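Local coordinates for D-2-hydroxyacid dehydrogensase protein (Ketogulonicigenium vulgare, PDB 4LSW) that probably catalyses the NAD(P)-dependent interconversion of D-2-hydroxyacids and 2-oxoacids, at residues N231-I244 with L257-F270. Numbering follows the deposited sequence.
Sequences NISRASNIDEEALI and LDVFEGEPNFDPRF
Ile244 lays CG1 over one face of the Phe270 ring, a CH-pi contact 4.0 Å from the centroid, while its CD1 reaches on to a face of the Arg269 guanidinium. Leu243 CD2 comes to the edge of the same ring and also meets Leu257 CD1 tip to tip. The Arg269 guanidinium is gripped within its plane by two carboxylates. Glu241 takes it end-on, with NH2 2.9 Å from OE2 and a longer bond from NH1 to OE1; a bend at chi2 (-66°) brings this outward-starting chain round to the arginine. Asp267 takes it side-on through NE and NH2, and its OD1 also caps Arg269 N by the anti lone pair, so one carboxylate caps the turn that leads into the short helix and also fixes the guanidinium's rotation.

Glu240, extended beyond CG, crosses to the loop after Leu257. Its OE2 accepts from Glu261 N at 2.8 Å in a nearly straight bond (175°), met on the syn side. The other oxygen, OE1, lies at the Phe270 ring edge, 3.5 Å from CE2, with carboxylate and ring almost perpendicular, and receives bonds from two waters that tie it to Glu261 O, Asp267 N and Asp267 OD2. Alongside, Ala235 CB packs 4.0 Å from Val259 CG2 and against the Phe260-Glu261 peptide.

The parallel strands 228-231 and 254-257 end side by side, Asp258 N donating to Asn231 O at 3.0 Å. The two loops leave the C-terminal edge of this Rossmann-type sheet, where such domains commonly bind the dinucleotide. Asp258 turns its carboxylate to the backbone nitrogens of His282 and Ala283, Ile232 packs on helix 101-116, and Phe270 rests on Leu278 of strand 276-278, beside the start of helix 240-249.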
loop_
_atom_site.group_PDB
_atom_site.type_symbol
_atom_site.label_atom_id
_atom_site.label_comp_id
_atom_site.label_asym_id
_atom_site.label_seq_id
_atom_site.Cartn_x
_atom_site.Cartn_y
_atom_site.Cartn_z
ATOM N N ASN A 231 -5.332 -3.739 8.808
ATOM C CA ASN A 231 -4.832 -2.624 8.032
ATOM C C ASN A 231 -3.844 -3.014 6.949
ATOM O O ASN A 231 -2.776 -3.571 7.248
ATOM C CB ASN A 231 -4.207 -1.541 8.908
ATOM C CG ASN A 231 -3.907 -0.308 8.118
ATOM O OD1 ASN A 231 -4.486 -0.088 7.049
ATOM N ND2 ASN A 231 -2.976 0.502 8.610
ATOM N N ILE A 232 -4.211 -2.715 5.700
ATOM C CA ILE A 232 -3.330 -2.947 4.540
ATOM C C ILE A 232 -3.124 -1.671 3.711
ATOM O O ILE A 232 -2.622 -1.725 2.583
ATOM C CB ILE A 232 -3.864 -4.085 3.636
ATOM C CG1 ILE A 232 -5.331 -3.830 3.266
ATOM C CG2 ILE A 232 -3.697 -5.435 4.322
ATOM C CD1 ILE A 232 -5.954 -4.913 2.395
ATOM N N SER A 233 -3.497 -0.523 4.282
ATOM C CA SER A 233 -3.334 0.785 3.637
ATOM C C SER A 233 -2.508 1.687 4.546
ATOM O O SER A 233 -2.056 1.235 5.573
ATOM C CB SER A 233 -4.698 1.420 3.367
ATOM O OG SER A 233 -5.375 1.686 4.585
ATOM N N ARG A 234 -2.339 2.958 4.202
ATOM C CA ARG A 234 -1.312 3.773 4.868
ATOM C C ARG A 234 -1.405 3.857 6.397
ATOM O O ARG A 234 -2.494 3.806 6.978
ATOM C CB ARG A 234 -1.266 5.172 4.260
ATOM C CG ARG A 234 -2.568 5.931 4.372
ATOM C CD ARG A 234 -2.479 7.267 3.655
ATOM N NE ARG A 234 -2.235 7.110 2.223
ATOM C CZ ARG A 234 -2.244 8.112 1.347
ATOM N NH1 ARG A 234 -2.491 9.348 1.756
ATOM N NH2 ARG A 234 -2.017 7.882 0.060
ATOM N N ALA A 235 -0.250 3.992 7.041
ATOM C CA ALA A 235 -0.185 4.029 8.496
ATOM C C ALA A 235 -0.830 5.286 9.072
ATOM O O ALA A 235 -1.395 5.241 10.164
ATOM C CB ALA A 235 1.262 3.912 8.968
ATOM N N SER A 236 -0.752 6.393 8.335
ATOM C CA SER A 236 -1.199 7.700 8.838
ATOM C C SER A 236 -2.691 7.771 9.169
ATOM O O SER A 236 -3.138 8.665 9.893
ATOM C CB SER A 236 -0.835 8.819 7.854
ATOM O OG SER A 236 -1.441 8.620 6.588
ATOM N N ASN A 237 -3.462 6.828 8.644
ATOM C CA ASN A 237 -4.900 6.851 8.868
ATOM C C ASN A 237 -5.352 6.132 10.128
ATOM O O ASN A 237 -6.548 6.094 10.432
ATOM C CB ASN A 237 -5.638 6.321 7.650
ATOM C CG ASN A 237 -5.775 7.366 6.569
ATOM O OD1 ASN A 237 -5.846 8.565 6.856
ATOM N ND2 ASN A 237 -5.813 6.925 5.324
ATOM N N ILE A 238 -4.395 5.582 10.870
ATOM C CA ILE A 238 -4.687 4.997 12.176
ATOM C C ILE A 238 -3.870 5.673 13.279
ATOM O O ILE A 238 -2.663 5.889 13.138
ATOM C CB ILE A 238 -4.446 3.483 12.181
ATOM C CG1 ILE A 238 -5.333 2.820 11.122
ATOM C CG2 ILE A 238 -4.733 2.887 13.554
ATOM C CD1 ILE A 238 -5.179 1.323 11.048
ATOM N N ASP A 239 -4.551 6.019 14.369
ATOM C CA ASP A 239 -3.889 6.537 15.561
ATOM C C ASP A 239 -3.250 5.347 16.284
ATOM O O ASP A 239 -3.932 4.594 16.986
ATOM C CB ASP A 239 -4.917 7.237 16.458
ATOM C CG ASP A 239 -4.298 7.888 17.693
ATOM O OD1 ASP A 239 -3.215 7.469 18.137
ATOM O OD2 ASP A 239 -4.932 8.824 18.227
ATOM N N GLU A 240 -1.944 5.168 16.111
ATOM C CA GLU A 240 -1.250 4.020 16.704
ATOM C C GLU A 240 -1.211 4.028 18.231
ATOM O O GLU A 240 -1.256 2.973 18.856
ATOM C CB GLU A 240 0.168 3.856 16.135
ATOM C CG GLU A 240 0.195 3.464 14.659
ATOM C CD GLU A 240 1.556 2.978 14.191
ATOM O OE1 GLU A 240 2.514 2.943 14.996
ATOM O OE2 GLU A 240 1.661 2.619 13.002
ATOM N N GLU A 241 -1.119 5.213 18.832
ATOM C CA GLU A 241 -1.180 5.305 20.288
ATOM C C GLU A 241 -2.535 4.854 20.821
ATOM O O GLU A 241 -2.612 4.117 21.807
ATOM C CB GLU A 241 -0.893 6.736 20.745
ATOM C CG GLU A 241 0.567 7.159 20.592
ATOM C CD GLU A 241 1.526 6.390 21.496
ATOM O OE1 GLU A 241 1.084 5.771 22.485
ATOM O OE2 GLU A 241 2.735 6.413 21.205
ATOM N N ALA A 242 -3.602 5.275 20.143
ATOM C CA ALA A 242 -4.944 4.843 20.513
ATOM C C ALA A 242 -5.107 3.344 20.269
ATOM O O ALA A 242 -5.775 2.661 21.046
ATOM C CB ALA A 242 -5.985 5.607 19.744
ATOM N N LEU A 243 -4.503 2.850 19.186
ATOM C CA LEU A 243 -4.622 1.442 18.821
ATOM C C LEU A 243 -3.910 0.562 19.845
ATOM O O LEU A 243 -4.464 -0.425 20.336
ATOM C CB LEU A 243 -4.050 1.212 17.419
ATOM C CG LEU A 243 -4.022 -0.236 16.910
ATOM C CD1 LEU A 243 -5.407 -0.834 16.985
ATOM C CD2 LEU A 243 -3.502 -0.278 15.488
ATOM N N ILE A 244 -2.688 0.951 20.208
ATOM C CA ILE A 244 -1.922 0.180 21.170
ATOM C C ILE A 244 -2.600 0.143 22.542
ATOM O O ILE A 244 -2.719 -0.914 23.152
ATOM C CB ILE A 244 -0.481 0.715 21.266
ATOM C CG1 ILE A 244 0.255 0.398 19.959
ATOM C CG2 ILE A 244 0.249 0.077 22.426
ATOM C CD1 ILE A 244 1.550 1.157 19.771
ATOM N N LEU A 257 -1.812 -6.219 11.001
ATOM C CA LEU A 257 -1.249 -5.010 10.415
ATOM C C LEU A 257 -0.132 -5.335 9.438
ATOM O O LEU A 257 0.768 -6.109 9.771
ATOM C CB LEU A 257 -0.701 -4.114 11.531
ATOM C CG LEU A 257 -1.672 -3.747 12.662
ATOM C CD1 LEU A 257 -0.924 -2.977 13.745
ATOM C CD2 LEU A 257 -2.832 -2.910 12.165
ATOM N N ASP A 258 -0.212 -4.755 8.241
ATOM C CA ASP A 258 0.807 -4.918 7.216
ATOM C C ASP A 258 1.567 -3.604 7.038
ATOM O O ASP A 258 2.521 -3.541 6.285
ATOM C CB ASP A 258 0.168 -5.384 5.890
ATOM C CG ASP A 258 1.203 -5.759 4.813
ATOM O OD1 ASP A 258 2.076 -6.622 5.079
ATOM O OD2 ASP A 258 1.112 -5.177 3.704
ATOM N N VAL A 259 1.160 -2.553 7.742
ATOM C CA VAL A 259 1.828 -1.270 7.581
ATOM C C VAL A 259 1.930 -0.587 8.938
ATOM O O VAL A 259 1.054 -0.755 9.794
ATOM C CB VAL A 259 1.051 -0.385 6.626
ATOM C CG1 VAL A 259 -0.282 -0.131 7.207
ATOM C CG2 VAL A 259 1.790 0.923 6.336
ATOM N N PHE A 260 3.018 0.152 9.141
ATOM C CA PHE A 260 3.299 0.757 10.443
ATOM C C PHE A 260 3.992 2.103 10.273
ATOM O O PHE A 260 4.747 2.300 9.326
ATOM C CB PHE A 260 4.235 -0.131 11.266
ATOM C CG PHE A 260 3.796 -1.565 11.396
ATOM C CD1 PHE A 260 4.073 -2.484 10.389
ATOM C CD2 PHE A 260 3.161 -2.007 12.544
ATOM C CE1 PHE A 260 3.682 -3.809 10.521
ATOM C CE2 PHE A 260 2.774 -3.330 12.687
ATOM C CZ PHE A 260 3.041 -4.237 11.663
ATOM N N GLU A 261 3.745 3.025 11.202
ATOM C CA GLU A 261 4.498 4.275 11.228
ATOM C C GLU A 261 5.973 3.958 11.440
ATOM O O GLU A 261 6.323 3.154 12.308
ATOM C CB GLU A 261 3.994 5.193 12.348
ATOM C CG GLU A 261 2.632 5.827 12.094
ATOM C CD GLU A 261 2.640 6.913 11.030
ATOM O OE1 GLU A 261 3.725 7.293 10.534
ATOM O OE2 GLU A 261 1.544 7.395 10.684
ATOM N N GLY A 262 6.831 4.562 10.622
ATOM C CA GLY A 262 8.265 4.376 10.760
ATOM C C GLY A 262 8.813 3.006 10.383
ATOM O O GLY A 262 9.954 2.681 10.717
ATOM N N GLU A 263 8.007 2.204 9.691
ATOM C CA GLU A 263 8.447 0.895 9.218
ATOM C C GLU A 263 9.723 1.022 8.393
ATOM O O GLU A 263 9.928 2.026 7.709
ATOM C CB GLU A 263 7.344 0.228 8.384
ATOM C CG GLU A 263 7.006 0.976 7.112
ATOM C CD GLU A 263 5.872 0.343 6.338
ATOM O OE1 GLU A 263 5.037 -0.340 6.965
ATOM O OE2 GLU A 263 5.823 0.540 5.109
ATOM N N PRO A 264 10.586 -0.004 8.443
ATOM C CA PRO A 264 10.455 -1.300 9.122
ATOM C C PRO A 264 10.720 -1.233 10.626
ATOM O O PRO A 264 10.607 -2.252 11.312
ATOM C CB PRO A 264 11.548 -2.139 8.448
ATOM C CG PRO A 264 12.612 -1.128 8.161
ATOM C CD PRO A 264 11.868 0.104 7.722
ATOM N N ASN A 265 11.083 -0.056 11.121
ATOM C CA ASN A 265 11.307 0.129 12.544
ATOM C C ASN A 265 9.993 0.458 13.226
ATOM O O ASN A 265 9.795 1.577 13.708
ATOM C CB ASN A 265 12.328 1.241 12.792
ATOM C CG ASN A 265 13.682 0.939 12.176
ATOM O OD1 ASN A 265 14.117 1.625 11.252
ATOM N ND2 ASN A 265 14.349 -0.089 12.681
ATOM N N PHE A 266 9.096 -0.525 13.243
ATOM C CA PHE A 266 7.765 -0.338 13.803
ATOM C C PHE A 266 7.814 -0.285 15.331
ATOM O O PHE A 266 8.772 -0.758 15.946
ATOM C CB PHE A 266 6.800 -1.417 13.283
ATOM C CG PHE A 266 7.096 -2.802 13.779
ATOM C CD1 PHE A 266 6.537 -3.262 14.960
ATOM C CD2 PHE A 266 7.914 -3.659 13.049
ATOM C CE1 PHE A 266 6.799 -4.530 15.426
ATOM C CE2 PHE A 266 8.178 -4.932 13.506
ATOM C CZ PHE A 266 7.619 -5.374 14.690
ATOM N N ASP A 267 6.790 0.320 15.925
ATOM C CA ASP A 267 6.698 0.462 17.377
ATOM C C ASP A 267 6.869 -0.880 18.090
ATOM O O ASP A 267 6.089 -1.806 17.877
ATOM C CB ASP A 267 5.344 1.079 17.729
ATOM C CG ASP A 267 5.356 1.796 19.058
ATOM O OD1 ASP A 267 5.692 1.158 20.073
ATOM O OD2 ASP A 267 5.022 2.995 19.069
ATOM N N PRO A 268 7.906 -0.997 18.941
ATOM C CA PRO A 268 8.206 -2.260 19.632
ATOM C C PRO A 268 7.020 -2.812 20.421
ATOM O O PRO A 268 6.918 -4.022 20.616
ATOM C CB PRO A 268 9.323 -1.870 20.603
ATOM C CG PRO A 268 9.965 -0.672 19.986
ATOM C CD PRO A 268 8.874 0.065 19.272
ATOM N N ARG A 269 6.130 -1.932 20.864
ATOM C CA ARG A 269 5.000 -2.351 21.680
ATOM C C ARG A 269 4.032 -3.284 20.944
ATOM O O ARG A 269 3.317 -4.067 21.575
ATOM C CB ARG A 269 4.261 -1.134 22.225
ATOM C CG ARG A 269 4.991 -0.453 23.370
ATOM C CD ARG A 269 4.296 0.838 23.732
ATOM N NE ARG A 269 4.273 1.757 22.598
ATOM C CZ ARG A 269 3.592 2.896 22.573
ATOM N NH1 ARG A 269 2.872 3.261 23.634
ATOM N NH2 ARG A 269 3.626 3.680 21.504
ATOM N N PHE A 270 4.021 -3.211 19.615
ATOM C CA PHE A 270 3.200 -4.121 18.826
ATOM C C PHE A 270 3.651 -5.564 19.017
ATOM O O PHE A 270 2.868 -6.498 18.852
ATOM C CB PHE A 270 3.245 -3.744 17.339
ATOM C CG PHE A 270 2.366 -2.586 16.979
ATOM C CD1 PHE A 270 0.997 -2.640 17.215
ATOM C CD2 PHE A 270 2.901 -1.455 16.377
ATOM C CE1 PHE A 270 0.180 -1.571 16.878
ATOM C CE2 PHE A 270 2.092 -0.385 16.035
ATOM C CZ PHE A 270 0.724 -0.446 16.285
HETATM O O HOH W 1 0.022 -3.046 2.549
HETATM O O HOH W 2 -0.451 7.207 12.397
HETATM O O HOH W 3 4.781 1.634 14.227
HETATM O O HOH W 4 3.656 4.381 16.949
#